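Local coordinates for DNA-binding protein HU (PDB 5EKA) that binds and wraps DNA as a histone-like homodimer, stabilising it against denaturation under extreme environmental conditions, at residues V6-L11 with D25-V30. Sequence-based numbering, arbitrary orientation.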
# COMPACT_ATOMS: atom_id res chain seq x y z
N VAL A 6 -0.08 -13.33 -3.11
CA VAL A 6 0.05 -13.20 -1.70
C VAL A 6 -1.11 -12.34 -1.22
O VAL A 6 -1.25 -11.22 -1.66
CB VAL A 6 1.42 -12.59 -1.33
CG1 VAL A 6 1.51 -12.25 0.16
CG2 VAL A 6 2.53 -13.55 -1.78
N THR A 7 -1.93 -12.87 -0.33
CA THR A 7 -3.09 -12.16 0.15
C THR A 7 -2.88 -11.38 1.43
O THR A 7 -1.86 -11.54 2.09
CB THR A 7 -4.23 -13.15 0.41
OG1 THR A 7 -3.84 -14.05 1.48
CG2 THR A 7 -4.50 -13.94 -0.83
N LYS A 8 -3.88 -10.58 1.80
CA LYS A 8 -3.85 -9.89 3.10
C LYS A 8 -3.68 -10.91 4.23
O LYS A 8 -2.82 -10.74 5.09
CB LYS A 8 -5.11 -9.02 3.28
CG LYS A 8 -5.11 -8.20 4.54
CD LYS A 8 -6.20 -7.13 4.55
CE LYS A 8 -7.54 -7.56 4.01
NZ LYS A 8 -8.67 -6.75 4.56
N ALA A 9 -4.43 -12.01 4.15
CA ALA A 9 -4.31 -13.09 5.11
C ALA A 9 -2.89 -13.69 5.15
O ALA A 9 -2.35 -13.98 6.26
CB ALA A 9 -5.36 -14.17 4.80
N ASP A 10 -2.26 -13.91 3.99
CA ASP A 10 -0.88 -14.40 3.97
C ASP A 10 0.06 -13.41 4.66
O ASP A 10 0.94 -13.83 5.38
CB ASP A 10 -0.35 -14.59 2.57
CG ASP A 10 -1.04 -15.73 1.83
OD1 ASP A 10 -1.43 -16.73 2.49
OD2 ASP A 10 -1.18 -15.62 0.57
N LEU A 11 -0.13 -12.13 4.39
CA LEU A 11 0.71 -11.09 4.99
C LEU A 11 0.58 -11.02 6.50
O LEU A 11 1.58 -10.85 7.18
CB LEU A 11 0.44 -9.74 4.35
CG LEU A 11 0.99 -9.60 2.93
CD1 LEU A 11 0.41 -8.36 2.27
CD2 LEU A 11 2.52 -9.57 2.86
N ASP A 25 -3.64 -9.69 16.78
CA ASP A 25 -3.21 -8.30 16.90
C ASP A 25 -2.75 -7.79 15.56
O ASP A 25 -3.08 -6.67 15.19
CB ASP A 25 -2.09 -8.14 17.96
CG ASP A 25 -2.60 -8.28 19.42
OD1 ASP A 25 -3.83 -8.27 19.68
OD2 ASP A 25 -1.75 -8.39 20.34
N VAL A 26 -2.01 -8.60 14.83
CA VAL A 26 -1.51 -8.19 13.50
C VAL A 26 -2.71 -8.00 12.59
O VAL A 26 -2.78 -7.07 11.82
CB VAL A 26 -0.53 -9.25 12.91
CG1 VAL A 26 -0.12 -8.88 11.51
CG2 VAL A 26 0.71 -9.40 13.82
N LYS A 27 -3.71 -8.88 12.71
CA LYS A 27 -4.89 -8.76 11.85
C LYS A 27 -5.66 -7.45 12.07
O LYS A 27 -6.07 -6.76 11.10
CB LYS A 27 -5.79 -9.99 12.06
CG LYS A 27 -7.19 -9.84 11.54
CD LYS A 27 -7.27 -9.68 10.05
CE LYS A 27 -8.72 -9.73 9.57
NZ LYS A 27 -8.88 -9.14 8.21
N ALA A 28 -5.77 -7.06 13.34
CA ALA A 28 -6.43 -5.82 13.75
C ALA A 28 -5.63 -4.63 13.25
O ALA A 28 -6.20 -3.63 12.82
CB ALA A 28 -6.56 -5.79 15.27
N MET A 29 -4.31 -4.73 13.33
CA MET A 29 -3.44 -3.64 12.89
C MET A 29 -3.53 -3.39 11.38
O MET A 29 -3.67 -2.23 10.95
CB MET A 29 -2.00 -3.89 13.34
CG MET A 29 -1.81 -3.78 14.84
SD MET A 29 -0.08 -4.13 15.19
CE MET A 29 -0.11 -4.10 16.97
N VAL A 30 -3.50 -4.47 10.59
CA VAL A 30 -3.57 -4.36 9.15
C VAL A 30 -4.91 -3.77 8.73
O VAL A 30 -4.96 -2.88 7.89
CB VAL A 30 -3.28 -5.68 8.38
CG1 VAL A 30 -3.42 -5.47 6.88
CG2 VAL A 30 -1.89 -6.22 8.69
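Lys8, in the first turn of helix 8-19, lays the aliphatic part of its side chain against Val30 of helix 23-42. These two helices form the N-terminal helical hairpin of the HU fold, and the contact joins the start of the first helix to the second helix about two turns in.

The apolar part is small. Lys8 CG and CD both meet one methyl, Val30 CG1, with CG at 4.0 Å, and the two side chains run past each other in opposite directions. Val30 CG1 lies anti to its own backbone nitrogen (chi1 179°), which turns this methyl to the lysine. Backbones stay well apart here, 8.2 Å from Lys8 CA to Val30 CA. One turn nearer the bend between the helices, Val26 packs on Val12, Val15 and Ala16 of helix 8-19, and also on Met29 of the second subunit.

The polar ends of the two lysines meet round one carboxylate. The Lys8 chain leaves its helix extended and bends at chi3 (42°), and its NZ comes within 4.4 Å of Lys27 NZ. Asp31, one residue past Val30, serves both amines: its OD2 makes a salt bridge with Lys27 NZ and its OD1 a long, weak ion pair with Lys8 NZ. This shared carboxylate probably lets the two ammonium groups lie so close. Lys8 NZ also gives a weak hydrogen bond to the carbonyl oxygen of Thr50 of the second subunit.

At the helix start, Val6 and Thr7 pair in a parallel ladder with a strand of that same subunit, just before the chain turns into the helix. Thr7 is the N-cap and forms a capping box with Asp10. Thr7 N donates to Asp10 OD2, an oxygen whose place is less certain, and Asp10 N donates to Thr7 OG1 at 3.0 Å, with an angle of 161° at the hydrogen.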